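Local coordinates for magnesium and cobalt efflux protein CorC (Pseudomonas aeruginosa, PDB 3LLB) that probably takes part in the transport of magnesium and cobalt ions, the piece described being its C-terminal transporter-associated domain, at residues Val56-Glu60 with Phe61-Val65; Thr17-Asp20 with Ala21-Phe25. All coordinates share one frame; numbering follows the deposited sequence.

Contact 1 of 2, residues Val56-Glu60 with Phe61-Val65; sequences VELGE and FRFRV
Glu57 and Arg62 run side by side off one face of a tight beta hairpin, and their charged ends meet in a salt bridge of 2.8 Å between Glu57 OE2 and Arg62 NH2. The glutamate chain is extended beyond CG, whereas the arginine leaves the backbone straight, and the bend at chi3 (-56°) turns the guanidinium toward the Glu57 carboxylate. The two planes stand 70° apart, and the hydrogen bond within the salt bridge is weak, so the attraction is probably more electrostatic than directional. Val56, Leu58, Phe61 and Phe63 occupy the other face. Here the side chains of Leu58 and Phe63 cross at about a right angle, Leu58 CB lying 4.0 Å from Phe63 CE2, while Val56 CG1 comes equally near Phe63 CB. The carbonyl oxygens of Val56 and Leu58 both lie at the edge of the Phe63 ring, in its plane. The Phe61 ring instead turns one face to Glu60 O. A type II' turn from Leu58 to Phe61 joins the strands, with Gly59 taking the positive phi (67°) of its first corner. Leu58 N bonds Phe61 O at 2.9 Å, and Phe61 N bonds back to Leu58 O at 3.0 Å. Paired bonds between Val56 and Phe63 continue the ladder. Within the antiparallel sheet, strand 55-58 is outermost in this chain and strand 61-68 lies between it and strand 73-80, while helix 38-46 packs on the apolar face through Ala45 and Val42.

Contact 2 of 2, residues Thr17-Asp20 with Ala21-Phe25; sequences TPVD and AFNDF
Thr17 extends its methyl over the first turn of helix 19-26, CG2 lying 4.0 Å from Ala21 CB and 3.9 Å from Phe22 N. The first torsion (chi1 -52° for OG1) sends the methyl toward the helix and the hydroxyl to Lys14 O, with which it hydrogen-bonds. Pro18 adds a second apolar touch, its ring CB 4.0 Å from Ala21 CB, so the small alanine methyl is met by both residues that lead into the helix. Pro18 holds the N-cap position, and its carbonyl accepts the first bond of the alpha-helical ladder, from Phe22 N at 2.9 Å. Val19 O and Asp20 O continue the series to Asn23 N and Asp24 N. One turn along, the Val19 side chain slants across that of Asn23, with Val19 CG1 3.9 Å from Asn23 ND2. The amide of Asn23 is tied down by Ser28 and by the carbonyl of Phe30, beyond the helix end. On the exposed side, a chi1 of 47° tucks the Asp20 carboxylate in toward the following peptide, bringing OD1 to 2.8 Å from Ala21 N. Phe22 turns its ring the other way, toward Val38 of helix 38-46.

How the contacts relate
Contact 2 comes first along the chain, at the start of helix 19-26, and contact 1 follows after helix 38-46, in the hairpin of strands 55-58 and 61-68. Their centres are about 15 Å apart, yet they touch where the ring atoms Phe63 CZ and Phe22 CZ approach to 3.7 Å. Helix 38-46 is their common neighbour: Val38 meets Thr17 and Phe22, and its later residues pack on the hairpin. The loop after helix 19-26 adds further links, since Ser28 touches both Phe22 and Phe61. Two locally formed elements, a helix start and a hairpin, thus share one apolar core in the transporter-associated domain.

Contact 1 of 2, residues Val56-Glu60 with Phe61-Val65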
loop_
_atom_site.group_PDB
_atom_site.type_symbol
_atom_site.label_atom_id
_atom_site.label_comp_id
_atom_site.label_asym_id
_atom_site.label_seq_id
_atom_site.Cartn_x
_atom_site.Cartn_y
_atom_site.Cartn_z
ATOM N N VAL A 56 5.841 4.589 4.947
ATOM C CA VAL A 56 5.505 5.899 4.385
ATOM C C VAL A 56 4.058 6.235 4.760
ATOM O O VAL A 56 3.195 5.358 4.819
ATOM C CB VAL A 56 5.775 5.925 2.875
ATOM C CG1 VAL A 56 4.874 4.979 2.068
ATOM C CG2 VAL A 56 5.744 7.376 2.378
ATOM N N GLU A 57 3.810 7.502 5.043
ATOM C CA GLU A 57 2.471 8.029 5.224
ATOM C C GLU A 57 2.036 8.793 3.990
ATOM O O GLU A 57 2.766 9.655 3.448
ATOM C CB GLU A 57 2.406 8.881 6.471
ATOM C CG GLU A 57 2.809 8.103 7.732
ATOM C CD GLU A 57 2.617 8.898 9.025
ATOM O OE1 GLU A 57 2.268 10.130 8.981
ATOM O OE2 GLU A 57 2.809 8.261 10.095
ATOM N N LEU A 58 0.870 8.396 3.520
ATOM C CA LEU A 58 0.243 8.960 2.363
ATOM C C LEU A 58 -1.267 9.084 2.617
ATOM O O LEU A 58 -1.940 8.116 3.017
ATOM C CB LEU A 58 0.450 8.093 1.156
ATOM C CG LEU A 58 1.853 7.811 0.646
ATOM C CD1 LEU A 58 1.794 6.527 -0.183
ATOM C CD2 LEU A 58 2.365 9.024 -0.141
ATOM N N GLY A 59 -1.795 10.285 2.407
ATOM C CA GLY A 59 -3.209 10.523 2.608
ATOM C C GLY A 59 -3.407 10.358 4.071
ATOM O O GLY A 59 -2.589 10.881 4.858
ATOM N N GLU A 60 -4.461 9.615 4.403
ATOM C CA GLU A 60 -4.872 9.350 5.789
ATOM C C GLU A 60 -4.426 7.979 6.257
ATOM O O GLU A 60 -4.972 7.452 7.206
ATOM C CB GLU A 60 -6.360 9.479 5.885
ATOM C CG GLU A 60 -6.763 10.934 5.818
ATOM C CD GLU A 60 -6.518 11.655 7.159
ATOM O OE1 GLU A 60 -7.157 11.315 8.207
ATOM O OE2 GLU A 60 -5.697 12.557 7.173
ATOM N N PHE A 61 -3.396 7.444 5.611
ATOM C CA PHE A 61 -2.883 6.123 5.937
ATOM C C PHE A 61 -1.403 6.055 6.087
ATOM O O PHE A 61 -0.677 6.808 5.453
ATOM C CB PHE A 61 -3.298 5.130 4.869
ATOM C CG PHE A 61 -4.779 4.958 4.743
ATOM C CD1 PHE A 61 -5.453 4.112 5.575
ATOM C CD2 PHE A 61 -5.496 5.689 3.815
ATOM C CE1 PHE A 61 -6.819 3.977 5.481
ATOM C CE2 PHE A 61 -6.883 5.547 3.729
ATOM C CZ PHE A 61 -7.520 4.697 4.558
ATOM N N ARG A 62 -0.981 5.136 6.955
ATOM C CA ARG A 62 0.373 4.671 7.062
ATOM C C ARG A 62 0.525 3.310 6.329
ATOM O O ARG A 62 -0.304 2.382 6.473
ATOM C CB ARG A 62 0.803 4.585 8.535
ATOM C CG ARG A 62 2.214 3.987 8.709
ATOM C CD ARG A 62 2.766 3.879 10.167
ATOM N NE ARG A 62 2.772 5.158 10.866
ATOM C CZ ARG A 62 1.809 5.593 11.687
ATOM N NH1 ARG A 62 0.732 4.835 11.959
ATOM N NH2 ARG A 62 1.912 6.798 12.248
ATOM N N PHE A 63 1.584 3.218 5.511
ATOM C CA PHE A 63 1.923 2.027 4.761
ATOM C C PHE A 63 3.278 1.506 5.228
ATOM O O PHE A 63 4.282 2.153 5.016
ATOM C CB PHE A 63 2.050 2.361 3.277
ATOM C CG PHE A 63 0.738 2.782 2.590
ATOM C CD1 PHE A 63 0.102 1.931 1.723
ATOM C CD2 PHE A 63 0.214 4.085 2.732
ATOM C CE1 PHE A 63 -1.071 2.315 1.066
ATOM C CE2 PHE A 63 -0.908 4.448 2.062
ATOM C CZ PHE A 63 -1.548 3.544 1.224
ATOM N N ARG A 64 3.272 0.319 5.826
ATOM C CA ARG A 64 4.494 -0.333 6.320
ATOM C C ARG A 64 4.773 -1.545 5.443
ATOM O O ARG A 64 3.851 -2.390 5.194
ATOM C CB ARG A 64 4.313 -0.728 7.776
ATOM C CG ARG A 64 5.408 -1.603 8.344
ATOM C CD ARG A 64 5.078 -2.086 9.731
ATOM N NE ARG A 64 5.827 -3.319 9.987
ATOM C CZ ARG A 64 5.360 -4.412 10.603
ATOM N NH1 ARG A 64 4.099 -4.479 11.066
ATOM N NH2 ARG A 64 6.169 -5.458 10.771
ATOM N N VAL A 65 5.990 -1.652 4.913
ATOM C CA VAL A 65 6.364 -2.781 4.078
ATOM C C VAL A 65 6.478 -4.058 4.911
ATOM O O VAL A 65 7.313 -4.155 5.818
ATOM C CB VAL A 65 7.685 -2.515 3.245
ATOM C CG1 VAL A 65 7.976 -3.697 2.368
ATOM C CG2 VAL A 65 7.517 -1.242 2.441
#

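Contact 2 of 2, residues Thr17-Asp20 with Ala21-Phe25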
loop_
_atom_site.group_PDB
_atom_site.type_symbol
_atom_site.label_atom_id
_atom_site.label_comp_id
_atom_site.label_asym_id
_atom_site.label_seq_id
_atom_site.Cartn_x
_atom_site.Cartn_y
_atom_site.Cartn_z
ATOM N N THR A 17 -2.773 -4.688 -5.846
ATOM C CA THR A 17 -4.100 -3.992 -5.740
ATOM C C THR A 17 -4.182 -2.745 -6.600
ATOM O O THR A 17 -3.423 -1.849 -6.393
ATOM C CB THR A 17 -4.453 -3.601 -4.291
ATOM O OG1 THR A 17 -4.315 -4.768 -3.485
ATOM C CG2 THR A 17 -5.914 -3.016 -4.144
ATOM N N PRO A 18 -5.108 -2.712 -7.568
ATOM C CA PRO A 18 -5.381 -1.522 -8.304
ATOM C C PRO A 18 -5.697 -0.357 -7.406
ATOM O O PRO A 18 -6.407 -0.520 -6.448
ATOM C CB PRO A 18 -6.638 -1.927 -9.088
ATOM C CG PRO A 18 -6.326 -3.303 -9.474
ATOM C CD PRO A 18 -5.876 -3.842 -8.147
ATOM N N VAL A 19 -5.185 0.808 -7.728
ATOM C CA VAL A 19 -5.525 1.985 -6.960
ATOM C C VAL A 19 -7.070 2.246 -6.910
ATOM O O VAL A 19 -7.593 2.645 -5.852
ATOM C CB VAL A 19 -4.651 3.224 -7.431
ATOM C CG1 VAL A 19 -5.301 4.524 -6.998
ATOM C CG2 VAL A 19 -3.291 3.103 -6.846
ATOM N N ASP A 20 -7.800 2.009 -8.016
ATOM C CA ASP A 20 -9.286 2.153 -8.060
ATOM C C ASP A 20 -9.978 1.263 -7.011
ATOM O O ASP A 20 -10.884 1.705 -6.264
ATOM C CB ASP A 20 -9.834 1.848 -9.472
ATOM C CG ASP A 20 -9.244 0.526 -10.085
ATOM O OD1 ASP A 20 -9.626 -0.608 -9.648
ATOM O OD2 ASP A 20 -8.409 0.607 -11.029
ATOM N N ALA A 21 -9.511 0.019 -6.938
ATOM C CA ALA A 21 -9.937 -0.963 -5.918
ATOM C C ALA A 21 -9.599 -0.514 -4.530
ATOM O O ALA A 21 -10.454 -0.613 -3.667
ATOM C CB ALA A 21 -9.324 -2.265 -6.195
ATOM N N PHE A 22 -8.361 -0.037 -4.308
ATOM C CA PHE A 22 -7.970 0.449 -2.995
ATOM C C PHE A 22 -8.870 1.617 -2.496
ATOM O O PHE A 22 -9.320 1.603 -1.358
ATOM C CB PHE A 22 -6.513 0.843 -3.027
ATOM C CG PHE A 22 -5.957 1.298 -1.710
ATOM C CD1 PHE A 22 -5.228 0.439 -0.924
ATOM C CD2 PHE A 22 -6.127 2.604 -1.294
ATOM C CE1 PHE A 22 -4.725 0.859 0.302
ATOM C CE2 PHE A 22 -5.645 3.004 -0.061
ATOM C CZ PHE A 22 -4.896 2.107 0.707
ATOM N N ASN A 23 -9.083 2.633 -3.332
ATOM C CA ASN A 23 -9.934 3.774 -2.984
ATOM C C ASN A 23 -11.354 3.312 -2.621
ATOM O O ASN A 23 -11.991 3.856 -1.747
ATOM C CB ASN A 23 -10.021 4.777 -4.117
ATOM C CG ASN A 23 -8.753 5.513 -4.357
ATOM O OD1 ASN A 23 -7.886 5.572 -3.500
ATOM N ND2 ASN A 23 -8.626 6.091 -5.558
ATOM N N ASP A 24 -11.844 2.313 -3.331
ATOM C CA ASP A 24 -13.162 1.725 -3.024
ATOM C C ASP A 24 -13.265 1.029 -1.681
ATOM O O ASP A 24 -14.300 1.161 -0.977
ATOM C CB ASP A 24 -13.616 0.812 -4.169
ATOM C CG ASP A 24 -14.129 1.602 -5.404
ATOM O OD1 ASP A 24 -14.311 2.851 -5.365
ATOM O OD2 ASP A 24 -14.352 0.951 -6.443
ATOM N N PHE A 25 -12.213 0.341 -1.293
ATOM C CA PHE A 25 -12.147 -0.311 -0.017
ATOM C C PHE A 25 -11.987 0.690 1.088
ATOM O O PHE A 25 -12.645 0.573 2.115
ATOM C CB PHE A 25 -10.931 -1.244 0.090
ATOM C CG PHE A 25 -11.001 -2.544 -0.698
ATOM C CD1 PHE A 25 -11.939 -3.522 -0.440
ATOM C CD2 PHE A 25 -9.955 -2.841 -1.604
ATOM C CE1 PHE A 25 -11.906 -4.764 -1.145
ATOM C CE2 PHE A 25 -9.922 -4.039 -2.319
ATOM C CZ PHE A 25 -10.899 -4.998 -2.102
#